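PDB 5T99: glycoside Hydrolase from Bacteroides uniformis, which probably hydrolyses beta-linked galactosides from agarose-derived oligosaccharides, as a family 2 glycoside hydrolase that binds d-galacto-isofagomine. Local coordinates for residues 113-118 with 150-155; 29-34 with 170-175; 99-104 with 174-179; 154-159 with 380-385. All blocks are in the same frame, centred on the assembly; numbering follows the deposited sequence.

Contact 1 of 4, residues 113-118 with 150-155; sequences EAKVWI and AVQLTP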
loop_
_atom_site.group_PDB
_atom_site.type_symbol
_atom_site.label_atom_id
_atom_site.label_comp_id
_atom_site.label_asym_id
_atom_site.label_seq_id
_atom_site.Cartn_x
_atom_site.Cartn_y
_atom_site.Cartn_z
ATOM N N GLU A 113 18.908 -7.726 -4.900
ATOM C CA GLU A 113 20.153 -8.483 -5.063
ATOM C C GLU A 113 21.070 -8.272 -3.880
ATOM O O GLU A 113 22.133 -7.648 -3.995
ATOM C CB GLU A 113 20.853 -8.086 -6.354
ATOM C CG GLU A 113 20.054 -8.408 -7.595
ATOM C CD GLU A 113 20.578 -9.619 -8.335
ATOM O OE1 GLU A 113 20.553 -9.562 -9.582
ATOM O OE2 GLU A 113 21.007 -10.613 -7.700
ATOM N N ALA A 114 20.625 -8.761 -2.730
ATOM C CA ALA A 114 21.362 -8.580 -1.493
ATOM C C ALA A 114 22.405 -9.677 -1.292
ATOM O O ALA A 114 22.153 -10.853 -1.577
ATOM C CB ALA A 114 20.416 -8.534 -0.303
ATOM N N LYS A 115 23.578 -9.262 -0.820
ATOM C CA LYS A 115 24.537 -10.151 -0.174
ATOM C C LYS A 115 24.786 -9.605 1.239
ATOM O O LYS A 115 24.823 -8.385 1.424
ATOM C CB LYS A 115 25.838 -10.195 -0.962
ATOM C CG LYS A 115 25.734 -10.865 -2.324
ATOM C CD LYS A 115 27.123 -11.157 -2.875
ATOM C CE LYS A 115 27.085 -11.862 -4.220
ATOM N NZ LYS A 115 26.738 -10.911 -5.307
ATOM N N VAL A 116 24.939 -10.497 2.222
ATOM C CA VAL A 116 25.151 -10.085 3.616
ATOM C C VAL A 116 26.328 -10.826 4.246
ATOM O O VAL A 116 26.468 -12.041 4.073
ATOM C CB VAL A 116 23.881 -10.278 4.489
ATOM C CG1 VAL A 116 24.107 -9.762 5.908
ATOM C CG2 VAL A 116 22.684 -9.574 3.853
ATOM N N TRP A 117 27.157 -10.071 4.973
ATOM C CA TRP A 117 28.333 -10.595 5.681
ATOM C C TRP A 117 28.289 -10.203 7.158
ATOM O O TRP A 117 27.857 -9.105 7.493
ATOM C CB TRP A 117 29.633 -10.032 5.089
ATOM C CG TRP A 117 29.928 -10.423 3.668
ATOM C CD1 TRP A 117 30.706 -11.466 3.245
ATOM C CD2 TRP A 117 29.473 -9.759 2.486
ATOM N NE1 TRP A 117 30.755 -11.498 1.872
ATOM C CE2 TRP A 117 30.013 -10.454 1.380
ATOM C CE3 TRP A 117 28.662 -8.641 2.251
ATOM C CZ2 TRP A 117 29.760 -10.066 0.054
ATOM C CZ3 TRP A 117 28.419 -8.250 0.934
ATOM C CH2 TRP A 117 28.962 -8.962 -0.145
ATOM N N ILE A 118 28.763 -11.094 8.023
ATOM C CA ILE A 118 29.006 -10.770 9.442
ATOM C C ILE A 118 30.485 -11.073 9.754
ATOM O O ILE A 118 30.961 -12.205 9.569
ATOM C CB ILE A 118 28.019 -11.482 10.421
ATOM C CG1 ILE A 118 28.265 -11.060 11.879
ATOM C CG2 ILE A 118 28.105 -12.993 10.326
ATOM C CD1 ILE A 118 27.892 -9.631 12.186
ATOM N N ALA A 150 27.651 -6.210 7.214
ATOM C CA ALA A 150 27.775 -5.553 5.910
ATOM C C ALA A 150 26.739 -6.099 4.945
ATOM O O ALA A 150 26.584 -7.305 4.835
ATOM C CB ALA A 150 29.165 -5.773 5.335
ATOM N N VAL A 151 26.057 -5.203 4.240
ATOM C CA VAL A 151 25.063 -5.569 3.239
ATOM C C VAL A 151 25.456 -4.888 1.943
ATOM O O VAL A 151 25.686 -3.674 1.922
ATOM C CB VAL A 151 23.633 -5.132 3.645
ATOM C CG1 VAL A 151 22.627 -5.454 2.550
ATOM C CG2 VAL A 151 23.216 -5.808 4.947
ATOM N N GLN A 152 25.554 -5.674 0.873
ATOM C CA GLN A 152 25.721 -5.140 -0.479
ATOM C C GLN A 152 24.464 -5.434 -1.295
ATOM O O GLN A 152 24.022 -6.589 -1.381
ATOM C CB GLN A 152 26.938 -5.757 -1.177
ATOM C CG GLN A 152 27.232 -5.180 -2.563
ATOM C CD GLN A 152 27.983 -6.140 -3.490
ATOM O OE1 GLN A 152 27.746 -7.348 -3.499
ATOM N NE2 GLN A 152 28.871 -5.588 -4.299
ATOM N N LEU A 153 23.914 -4.384 -1.892
ATOM C CA LEU A 153 22.805 -4.496 -2.812
ATOM C C LEU A 153 23.303 -4.197 -4.226
ATOM O O LEU A 153 23.974 -3.190 -4.435
ATOM C CB LEU A 153 21.717 -3.501 -2.410
ATOM C CG LEU A 153 21.180 -3.675 -0.985
ATOM C CD1 LEU A 153 20.226 -2.543 -0.647
ATOM C CD2 LEU A 153 20.491 -5.015 -0.809
ATOM N N THR A 154 22.978 -5.057 -5.191
ATOM C CA THR A 154 23.358 -4.818 -6.590
ATOM C C THR A 154 22.135 -4.817 -7.499
ATOM O O THR A 154 22.023 -5.666 -8.390
ATOM C CB THR A 154 24.441 -5.816 -7.091
ATOM O OG1 THR A 154 24.032 -7.166 -6.852
ATOM C CG2 THR A 154 25.768 -5.572 -6.379
ATOM N N PRO A 155 21.210 -3.854 -7.288
ATOM C CA PRO A 155 20.042 -3.785 -8.164
ATOM C C PRO A 155 20.438 -3.525 -9.617
ATOM O O PRO A 155 21.313 -2.691 -9.878
ATOM C CB PRO A 155 19.239 -2.603 -7.606
ATOM C CG PRO A 155 20.238 -1.783 -6.862
ATOM C CD PRO A 155 21.179 -2.787 -6.275
HETATM O O HOH W 1 24.043 -9.732 -5.246
#
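Q152, W117 and E113 bury the most surface where strand 114-118 runs antiparallel to strand 146-153. The indole meets Q152 with its edge: CZ3 of W117 is 3.6 Å from CB of Q152, which sits in the ring plane. CG of Q152 is anti to the backbone N (chi1 -176°), and the chain runs on extended past the ring, with the amide plane turned 60° from the indole. A150 CB lies beside the same ring, and W87 of the next strand also meets it. Replacing W117 with an alanine would probably open a gap beside A150 and leave the Q152 chain freer to turn. The backbones pair through W117 N to A150 O and K115 N to Q152 O, both 2.8 Å. At the strand end, E113 lays its CB 3.3 Å from T154 OG1, while its carboxylate leads off to a salt bridge with R156. A water accepts from K115 NZ at 2.9 Å and also bonds T154 OG1. Regular backbone pairing thus holds the strands together, and this water ties K115 to T154 at the end of the pair.

Contact 2 of 4, residues 29-34 with 170-175; sequences SFNENW and RNVWLR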
loop_
_atom_site.group_PDB
_atom_site.type_symbol
_atom_site.label_atom_id
_atom_site.label_comp_id
_atom_site.label_asym_id
_atom_site.label_seq_id
_atom_site.Cartn_x
_atom_site.Cartn_y
_atom_site.Cartn_z
ATOM N N SER A 29 14.212 -3.183 17.129
ATOM C CA SER A 29 14.699 -2.477 15.955
ATOM C C SER A 29 16.220 -2.409 15.917
ATOM O O SER A 29 16.849 -2.034 16.900
ATOM C CB SER A 29 14.144 -1.056 15.911
ATOM O OG SER A 29 14.692 -0.335 14.813
ATOM N N PHE A 30 16.782 -2.772 14.767
ATOM C CA PHE A 30 18.209 -2.700 14.504
ATOM C C PHE A 30 18.491 -1.656 13.414
ATOM O O PHE A 30 19.523 -1.712 12.755
ATOM C CB PHE A 30 18.713 -4.091 14.080
ATOM C CG PHE A 30 20.176 -4.340 14.374
ATOM C CD1 PHE A 30 20.668 -4.247 15.681
ATOM C CD2 PHE A 30 21.053 -4.706 13.356
ATOM C CE1 PHE A 30 22.008 -4.494 15.958
ATOM C CE2 PHE A 30 22.395 -4.954 13.629
ATOM C CZ PHE A 30 22.875 -4.847 14.930
ATOM N N ASN A 31 17.590 -0.681 13.274
ATOM C CA ASN A 31 17.642 0.331 12.215
ATOM C C ASN A 31 18.649 1.454 12.449
ATOM O O ASN A 31 19.022 2.153 11.504
ATOM C CB ASN A 31 16.265 0.997 12.057
ATOM C CG ASN A 31 15.248 0.114 11.366
ATOM O OD1 ASN A 31 15.567 -0.939 10.823
ATOM N ND2 ASN A 31 14.009 0.554 11.370
ATOM N N GLU A 32 19.058 1.657 13.695
ATOM C CA GLU A 32 19.807 2.851 14.045
ATOM C C GLU A 32 21.293 2.647 13.775
ATOM O O GLU A 32 21.818 1.537 13.926
ATOM C CB GLU A 32 19.569 3.246 15.514
ATOM C CG GLU A 32 18.190 3.846 15.801
ATOM C CD GLU A 32 17.049 2.841 15.653
ATOM O OE1 GLU A 32 16.071 3.162 14.940
ATOM O OE2 GLU A 32 17.140 1.724 16.229
ATOM N N ASN A 33 21.946 3.732 13.360
ATOM C CA ASN A 33 23.411 3.850 13.295
ATOM C C ASN A 33 24.078 2.942 12.261
ATOM O O ASN A 33 24.893 2.095 12.605
ATOM C CB ASN A 33 24.044 3.666 14.688
ATOM C CG ASN A 33 23.497 4.650 15.714
ATOM O OD1 ASN A 33 23.472 5.854 15.486
ATOM N ND2 ASN A 33 23.056 4.134 16.849
ATOM N N TRP A 34 23.724 3.149 10.996
ATOM C CA TRP A 34 24.397 2.506 9.881
ATOM C C TRP A 34 25.286 3.494 9.129
ATOM O O TRP A 34 25.148 4.716 9.266
ATOM C CB TRP A 34 23.385 1.902 8.894
ATOM C CG TRP A 34 22.638 0.721 9.411
ATOM C CD1 TRP A 34 21.618 0.732 10.317
ATOM C CD2 TRP A 34 22.818 -0.649 9.026
ATOM N NE1 TRP A 34 21.159 -0.549 10.534
ATOM C CE2 TRP A 34 21.881 -1.417 9.760
ATOM C CE3 TRP A 34 23.691 -1.305 8.151
ATOM C CZ2 TRP A 34 21.787 -2.804 9.635
ATOM C CZ3 TRP A 34 23.601 -2.689 8.034
ATOM C CH2 TRP A 34 22.652 -3.422 8.772
ATOM N N ARG A 170 13.027 -1.383 3.979
ATOM C CA ARG A 170 12.106 -1.849 5.028
ATOM C C ARG A 170 12.876 -2.076 6.313
ATOM O O ARG A 170 14.112 -2.102 6.309
ATOM C CB ARG A 170 11.399 -3.144 4.612
ATOM C CG ARG A 170 10.448 -2.999 3.429
ATOM C CD ARG A 170 9.617 -4.256 3.255
ATOM N NE ARG A 170 8.700 -4.162 2.115
ATOM C CZ ARG A 170 8.219 -5.200 1.429
ATOM N NH1 ARG A 170 8.577 -6.455 1.726
ATOM N NH2 ARG A 170 7.400 -4.984 0.400
ATOM N N ASN A 171 12.142 -2.258 7.409
ATOM C CA ASN A 171 12.759 -2.331 8.730
ATOM C C ASN A 171 13.678 -3.544 8.874
ATOM O O ASN A 171 13.559 -4.537 8.142
ATOM C CB ASN A 171 11.699 -2.360 9.833
ATOM C CG ASN A 171 10.836 -1.112 9.868
ATOM O OD1 ASN A 171 9.606 -1.202 9.815
ATOM N ND2 ASN A 171 11.460 0.048 9.961
ATOM N N VAL A 172 14.599 -3.428 9.826
ATOM C CA VAL A 172 15.553 -4.475 10.159
ATOM C C VAL A 172 15.381 -4.775 11.642
ATOM O O VAL A 172 15.158 -3.856 12.430
ATOM C CB VAL A 172 16.996 -4.026 9.837
ATOM C CG1 VAL A 172 17.996 -5.130 10.152
ATOM C CG2 VAL A 172 17.110 -3.634 8.365
ATOM N N TRP A 173 15.484 -6.046 12.018
ATOM C CA TRP A 173 15.173 -6.488 13.383
ATOM C C TRP A 173 16.295 -7.334 13.990
ATOM O O TRP A 173 16.852 -8.197 13.321
ATOM C CB TRP A 173 13.861 -7.277 13.397
ATOM C CG TRP A 173 12.737 -6.491 12.836
ATOM C CD1 TRP A 173 12.294 -6.512 11.552
ATOM C CD2 TRP A 173 11.946 -5.513 13.519
ATOM N NE1 TRP A 173 11.265 -5.628 11.393
ATOM C CE2 TRP A 173 11.029 -4.996 12.584
ATOM C CE3 TRP A 173 11.925 -5.022 14.831
ATOM C CZ2 TRP A 173 10.085 -4.019 12.917
ATOM C CZ3 TRP A 173 10.990 -4.041 15.168
ATOM C CH2 TRP A 173 10.075 -3.558 14.210
ATOM N N LEU A 174 16.619 -7.060 15.248
ATOM C CA LEU A 174 17.516 -7.890 16.035
ATOM C C LEU A 174 16.677 -8.816 16.910
ATOM O O LEU A 174 15.784 -8.356 17.611
ATOM C CB LEU A 174 18.414 -7.006 16.911
ATOM C CG LEU A 174 19.286 -7.693 17.970
ATOM C CD1 LEU A 174 20.412 -8.467 17.307
ATOM C CD2 LEU A 174 19.812 -6.652 18.957
ATOM N N ARG A 175 16.979 -10.111 16.871
ATOM C CA ARG A 175 16.255 -11.122 17.644
ATOM C C ARG A 175 17.259 -11.887 18.489
ATOM O O ARG A 175 18.148 -12.561 17.954
ATOM C CB ARG A 175 15.489 -12.065 16.711
ATOM C CG ARG A 175 14.246 -11.417 16.109
ATOM C CD ARG A 175 13.833 -12.015 14.772
ATOM N NE ARG A 175 12.947 -11.113 14.028
ATOM C CZ ARG A 175 12.624 -11.236 12.733
ATOM N NH1 ARG A 175 13.091 -12.250 11.985
ATOM N NH2 ARG A 175 11.813 -10.330 12.176
HETATM O O HOH W 2 13.134 -2.327 12.939
#
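Short strand 28-29 and the turn after it meet strand 172-177 at the edge of a four-stranded antiparallel sheet in the sugar-binding domain. S29 OG accepts from N31 N at 3.3 Å, which makes an ST turn. The bond across the contact is F30 N to V172 O, 3.0 Å and nearly straight at 174°, though the donor stands above the carbonyl plane. Water 2 donates to the same V172 O at 2.6 Å and also bonds S29 OG; it lies over one face of the W173 ring. F30 has CG anti to its backbone N (chi1 -154°), which carries the ring toward L174: CD1 of F30 is 3.8 Å from CB of L174. V172 CG1 lies at the edge of the F30 ring, near its plane, and 4.1 Å from CB of F30. W34 NE1 bonds F30 O at 3.0 Å in the carbonyl plane. The N31 side chain lies against V172 and N171. A leucine at N31 would probably leave the polar backbone of V172 facing a hydrocarbon and take away the amide beside N171. V172 O is gripped by a backbone donor and a water, while phenylalanine, valine and leucine close the buried side.

Contact 3 of 4, residues 99-104 with 174-179; sequences KDKIVR and LRVDNK. With EDO (1,2-ethanediol), chain M.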
loop_
_atom_site.group_PDB
_atom_site.type_symbol
_atom_site.label_atom_id
_atom_site.label_comp_id
_atom_site.label_asym_id
_atom_site.label_seq_id
_atom_site.Cartn_x
_atom_site.Cartn_y
_atom_site.Cartn_z
ATOM N N LYS A 99 25.438 -13.233 25.185
ATOM C CA LYS A 99 26.303 -14.402 25.422
ATOM C C LYS A 99 25.467 -15.686 25.492
ATOM O O LYS A 99 24.479 -15.739 26.225
ATOM C CB LYS A 99 27.103 -14.194 26.721
ATOM C CG LYS A 99 28.053 -15.315 27.136
ATOM C CD LYS A 99 29.164 -15.545 26.125
ATOM C CE LYS A 99 30.113 -16.647 26.579
ATOM N NZ LYS A 99 30.849 -16.301 27.830
ATOM N N ASP A 100 25.843 -16.684 24.690
ATOM C CA ASP A 100 25.168 -18.004 24.633
ATOM C C ASP A 100 23.704 -17.986 24.154
ATOM O O ASP A 100 22.998 -18.991 24.283
ATOM C CB ASP A 100 25.297 -18.758 25.979
ATOM C CG ASP A 100 26.750 -19.108 26.320
ATOM O OD1 ASP A 100 27.422 -19.735 25.466
ATOM O OD2 ASP A 100 27.205 -18.765 27.438
ATOM N N LYS A 101 23.284 -16.860 23.569
ATOM C CA LYS A 101 21.961 -16.692 22.989
ATOM C C LYS A 101 22.013 -16.996 21.508
ATOM O O LYS A 101 23.076 -16.932 20.890
ATOM C CB LYS A 101 21.469 -15.251 23.179
ATOM C CG LYS A 101 20.719 -14.940 24.469
ATOM C CD LYS A 101 21.051 -15.853 25.639
ATOM C CE LYS A 101 20.484 -15.315 26.938
ATOM N NZ LYS A 101 20.593 -16.364 27.988
ATOM N N ILE A 102 20.850 -17.318 20.945
ATOM C CA ILE A 102 20.683 -17.381 19.493
ATOM C C ILE A 102 20.420 -15.954 19.045
ATOM O O ILE A 102 19.573 -15.272 19.607
ATOM C CB ILE A 102 19.509 -18.278 19.060
ATOM C CG1 ILE A 102 19.613 -19.689 19.675
ATOM C CG2 ILE A 102 19.428 -18.352 17.539
ATOM C CD1 ILE A 102 20.841 -20.483 19.288
ATOM N N VAL A 103 21.166 -15.503 18.046
ATOM C CA VAL A 103 21.090 -14.121 17.585
ATOM C C VAL A 103 20.862 -14.141 16.084
ATOM O O VAL A 103 21.606 -14.792 15.365
ATOM C CB VAL A 103 22.374 -13.346 17.922
ATOM C CG1 VAL A 103 22.254 -11.882 17.480
ATOM C CG2 VAL A 103 22.658 -13.439 19.420
ATOM N N ARG A 104 19.811 -13.456 15.633
ATOM C CA ARG A 104 19.443 -13.373 14.214
ATOM C C ARG A 104 19.128 -11.926 13.846
ATOM O O ARG A 104 18.700 -11.147 14.705
ATOM C CB ARG A 104 18.219 -14.238 13.929
ATOM C CG ARG A 104 18.395 -15.730 14.219
ATOM C CD ARG A 104 17.047 -16.447 14.238
ATOM N NE ARG A 104 16.255 -16.123 15.438
ATOM C CZ ARG A 104 14.916 -16.066 15.519
ATOM N NH1 ARG A 104 14.135 -16.293 14.459
ATOM N NH2 ARG A 104 14.343 -15.760 16.691
ATOM N N LEU A 174 16.619 -7.060 15.248
ATOM C CA LEU A 174 17.516 -7.890 16.035
ATOM C C LEU A 174 16.677 -8.816 16.910
ATOM O O LEU A 174 15.784 -8.356 17.611
ATOM C CB LEU A 174 18.414 -7.006 16.911
ATOM C CG LEU A 174 19.286 -7.693 17.970
ATOM C CD1 LEU A 174 20.412 -8.467 17.307
ATOM C CD2 LEU A 174 19.812 -6.652 18.957
ATOM N N ARG A 175 16.979 -10.111 16.871
ATOM C CA ARG A 175 16.255 -11.122 17.644
ATOM C C ARG A 175 17.259 -11.887 18.489
ATOM O O ARG A 175 18.148 -12.561 17.954
ATOM C CB ARG A 175 15.489 -12.065 16.711
ATOM C CG ARG A 175 14.246 -11.417 16.109
ATOM C CD ARG A 175 13.833 -12.015 14.772
ATOM N NE ARG A 175 12.947 -11.113 14.028
ATOM C CZ ARG A 175 12.624 -11.236 12.733
ATOM N NH1 ARG A 175 13.091 -12.250 11.985
ATOM N NH2 ARG A 175 11.813 -10.330 12.176
ATOM N N VAL A 176 17.134 -11.752 19.806
ATOM C CA VAL A 176 18.006 -12.417 20.746
ATOM C C VAL A 176 17.127 -13.402 21.494
ATOM O O VAL A 176 16.213 -12.994 22.211
ATOM C CB VAL A 176 18.654 -11.407 21.712
ATOM C CG1 VAL A 176 19.470 -12.123 22.792
ATOM C CG2 VAL A 176 19.537 -10.440 20.936
ATOM N N ASP A 177 17.391 -14.693 21.312
ATOM C CA ASP A 177 16.599 -15.745 21.940
ATOM C C ASP A 177 17.444 -16.682 22.806
ATOM O O ASP A 177 18.647 -16.805 22.598
ATOM C CB ASP A 177 15.873 -16.552 20.862
ATOM C CG ASP A 177 14.701 -15.801 20.266
ATOM O OD1 ASP A 177 13.563 -16.039 20.705
ATOM O OD2 ASP A 177 14.917 -14.959 19.370
ATOM N N ASN A 178 16.797 -17.334 23.775
ATOM C CA ASN A 178 17.366 -18.507 24.446
ATOM C C ASN A 178 17.307 -19.675 23.473
ATOM O O ASN A 178 16.693 -19.569 22.415
ATOM C CB ASN A 178 16.605 -18.838 25.732
ATOM C CG ASN A 178 16.680 -17.717 26.749
ATOM O OD1 ASN A 178 17.769 -17.333 27.180
ATOM N ND2 ASN A 178 15.537 -17.160 27.115
ATOM N N LYS A 179 17.941 -20.788 23.828
ATOM C CA LYS A 179 18.093 -21.905 22.893
ATOM C C LYS A 179 16.829 -22.778 22.675
ATOM O O LYS A 179 16.839 -23.675 21.807
ATOM C CB LYS A 179 19.295 -22.751 23.291
ATOM C CG LYS A 179 20.604 -22.008 23.080
ATOM C CD LYS A 179 21.805 -22.861 23.450
ATOM C CE LYS A 179 23.093 -22.053 23.389
ATOM N NZ LYS A 179 24.290 -22.931 23.274
HETATM C C1 EDO M . 27.323 -15.511 21.454
HETATM O O1 EDO M . 27.818 -16.054 22.687
HETATM C C2 EDO M . 26.684 -16.570 20.561
HETATM O O2 EDO M . 25.819 -17.457 21.289
HETATM O O HOH W 3 17.126 -15.296 17.915
#
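R104 and D177 cross obliquely on one face of the antiparallel pair 102-104 and 174-177. NH2 of R104 reaches D177 OD2 at 2.9 Å in a salt bridge. The oxygen lies in the guanidinium plane, but the nitrogen comes from above the carboxylate, and the two planes are 58° apart. A bend at chi3 (-73°) turns the arginine head this way. R175 CB lies over one face of the guanidinium, 3.9 Å from NH2 of R104. Water 3 accepts from R104 NE at 2.8 Å at the guanidinium edge. E134 binds both R104 NH1 and R175 NH1. On the opposite face of the sheet, V103 CG1 and L174 CD1 meet at 3.9 Å. Beyond the strand, K101 lays its CG against V176 CG1, 3.5 Å away. Its NZ donates to N178 OD1 at 3.1 Å, nearly in line with the amide C=O, while N178 ND2 donates to T281 O. D177 and E134 would together probably offset the two arginine charges, and the several partners of R104 limit how its head can turn.

Contact 4 of 4, residues 154-159 with 380-385; sequences TPRDLS and VDNGYH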
loop_
_atom_site.group_PDB
_atom_site.type_symbol
_atom_site.label_atom_id
_atom_site.label_comp_id
_atom_site.label_asym_id
_atom_site.label_seq_id
_atom_site.Cartn_x
_atom_site.Cartn_y
_atom_site.Cartn_z
ATOM N N THR A 154 22.978 -5.057 -5.191
ATOM C CA THR A 154 23.358 -4.818 -6.590
ATOM C C THR A 154 22.135 -4.817 -7.499
ATOM O O THR A 154 22.023 -5.666 -8.390
ATOM C CB THR A 154 24.441 -5.816 -7.091
ATOM O OG1 THR A 154 24.032 -7.166 -6.852
ATOM C CG2 THR A 154 25.768 -5.572 -6.379
ATOM N N PRO A 155 21.210 -3.854 -7.288
ATOM C CA PRO A 155 20.042 -3.785 -8.164
ATOM C C PRO A 155 20.438 -3.525 -9.617
ATOM O O PRO A 155 21.313 -2.691 -9.878
ATOM C CB PRO A 155 19.239 -2.603 -7.606
ATOM C CG PRO A 155 20.238 -1.783 -6.862
ATOM C CD PRO A 155 21.179 -2.787 -6.275
ATOM N N ARG A 156 19.791 -4.242 -10.532
ATOM C CA ARG A 156 20.100 -4.183 -11.955
ATOM C C ARG A 156 19.127 -3.284 -12.687
ATOM O O ARG A 156 17.986 -3.113 -12.261
ATOM C CB ARG A 156 20.017 -5.579 -12.561
ATOM C CG ARG A 156 20.962 -6.587 -11.935
ATOM C CD ARG A 156 20.930 -7.888 -12.715
ATOM N NE ARG A 156 21.641 -8.969 -12.033
ATOM C CZ ARG A 156 21.737 -10.220 -12.486
ATOM N NH1 ARG A 156 21.169 -10.565 -13.643
ATOM N NH2 ARG A 156 22.410 -11.132 -11.781
ATOM N N ASP A 157 19.575 -2.720 -13.806
ATOM C CA ASP A 157 18.677 -1.972 -14.671
ATOM C C ASP A 157 17.771 -2.992 -15.352
ATOM O O ASP A 157 18.136 -4.157 -15.492
ATOM C CB ASP A 157 19.435 -1.101 -15.703
ATOM C CG ASP A 157 18.581 0.089 -16.235
ATOM O OD1 ASP A 157 17.343 0.154 -16.001
ATOM O OD2 ASP A 157 19.160 0.978 -16.901
ATOM N N LEU A 158 16.578 -2.545 -15.726
ATOM C CA LEU A 158 15.605 -3.363 -16.446
ATOM C C LEU A 158 15.107 -4.552 -15.609
ATOM O O LEU A 158 14.851 -5.635 -16.138
ATOM C CB LEU A 158 16.187 -3.808 -17.795
ATOM C CG LEU A 158 16.804 -2.667 -18.618
ATOM C CD1 LEU A 158 17.634 -3.195 -19.782
ATOM C CD2 LEU A 158 15.704 -1.722 -19.092
ATOM N N SER A 159 14.967 -4.320 -14.305
ATOM C CA SER A 159 14.536 -5.335 -13.352
ATOM C C SER A 159 13.146 -5.071 -12.770
ATOM O O SER A 159 12.668 -5.856 -11.930
ATOM C CB SER A 159 15.551 -5.421 -12.218
ATOM O OG SER A 159 15.557 -4.233 -11.453
ATOM N N VAL A 380 10.621 -8.168 -18.403
ATOM C CA VAL A 380 11.803 -7.299 -18.427
ATOM C C VAL A 380 13.054 -8.156 -18.307
ATOM O O VAL A 380 12.989 -9.249 -17.758
ATOM C CB VAL A 380 11.763 -6.226 -17.319
ATOM C CG1 VAL A 380 10.596 -5.277 -17.553
ATOM C CG2 VAL A 380 11.675 -6.843 -15.922
ATOM N N ASP A 381 14.183 -7.652 -18.807
ATOM C CA ASP A 381 15.425 -8.447 -18.952
ATOM C C ASP A 381 15.962 -9.033 -17.664
ATOM O O ASP A 381 16.435 -10.161 -17.658
ATOM C CB ASP A 381 16.545 -7.624 -19.625
ATOM C CG ASP A 381 16.392 -7.535 -21.142
ATOM O OD1 ASP A 381 17.166 -6.794 -21.769
ATOM O OD2 ASP A 381 15.510 -8.204 -21.722
ATOM N N ASN A 382 15.892 -8.263 -16.580
ATOM C CA ASN A 382 16.376 -8.709 -15.273
ATOM C C ASN A 382 15.248 -8.850 -14.231
ATOM O O ASN A 382 15.458 -8.603 -13.040
ATOM C CB ASN A 382 17.476 -7.762 -14.793
ATOM C CG ASN A 382 18.696 -7.787 -15.702
ATOM O OD1 ASN A 382 19.347 -8.821 -15.850
ATOM N ND2 ASN A 382 19.014 -6.653 -16.309
ATOM N N GLY A 383 14.065 -9.264 -14.695
ATOM C CA GLY A 383 12.923 -9.536 -13.830
ATOM C C GLY A 383 13.036 -10.856 -13.071
ATOM O O GLY A 383 14.097 -11.515 -13.070
ATOM N N TYR A 384 11.931 -11.246 -12.427
ATOM C CA TYR A 384 11.936 -12.396 -11.521
ATOM C C TYR A 384 12.226 -13.738 -12.227
ATOM O O TYR A 384 12.694 -14.676 -11.586
ATOM C CB TYR A 384 10.624 -12.464 -10.708
ATOM C CG TYR A 384 10.694 -13.439 -9.547
ATOM C CD1 TYR A 384 11.552 -13.205 -8.475
ATOM C CD2 TYR A 384 9.922 -14.599 -9.522
ATOM C CE1 TYR A 384 11.642 -14.090 -7.412
ATOM C CE2 TYR A 384 10.016 -15.495 -8.458
ATOM C CZ TYR A 384 10.877 -15.231 -7.409
ATOM O OH TYR A 384 10.983 -16.085 -6.339
ATOM N N HIS A 385 11.989 -13.821 -13.539
ATOM C CA HIS A 385 12.314 -15.032 -14.318
ATOM C C HIS A 385 13.760 -15.536 -14.165
ATOM O O HIS A 385 14.016 -16.728 -14.335
ATOM C CB HIS A 385 12.004 -14.825 -15.806
ATOM C CG HIS A 385 13.073 -14.084 -16.543
ATOM N ND1 HIS A 385 13.118 -12.708 -16.604
ATOM C CD2 HIS A 385 14.158 -14.530 -17.224
ATOM C CE1 HIS A 385 14.184 -12.336 -17.287
ATOM N NE2 HIS A 385 14.827 -13.422 -17.687
#
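A chi1 of -64° sets CG of N382 anti to its carbonyl carbon, and chi2 of -62° turns the amide toward loop 154-159. There ND2 of N382 donates to D157 O at 2.8 Å, approaching nearly in line with its C=O bond. OD1 of N382 takes a weak bond from R156 NH1, at 3.4 Å. The oxygen sits at the guanidinium edge, and the guanidinium and amide planes are 80° apart. The R156 chain is extended and crosses N382 at about a right angle; its stronger partner is E113. N382 N also bonds L158 O at 2.9 Å, from above the carbonyl plane. V380 packs CB against the same oxygen, 3.4 Å from L158 O. S159 rests CB 3.3 Å from N382 O and turns its OG back to R156 O. Residues 380-383 form a type I beta turn. This is a loop-to-loop junction between the sugar-binding domain and the TIM barrel of a family 2 enzyme, at the surface.

How the contacts relate
Contacts 1, 2 and 3 all lie in the sugar-binding domain, in two antiparallel sheets. Contacts 2 and 3 share L174 and R175 on strand 172-177, with centres about 15 Å apart. Contact 1 belongs to the other sheet; its centre is about 15 Å from that of contact 2 and 22 Å from that of contact 3. Contact 4 continues from contact 1 through T154 and P155, and the salt bridge from E113 OE1 to R156 NE, 2.7 Å, joins them. Contact 4 pairs a segment of the sugar-binding domain directly with one of the TIM barrel, and the V380 side chain is about 10 Å from the bound d-galacto-isofagomine. The centre of contact 3 is about 35 Å from that of contact 4.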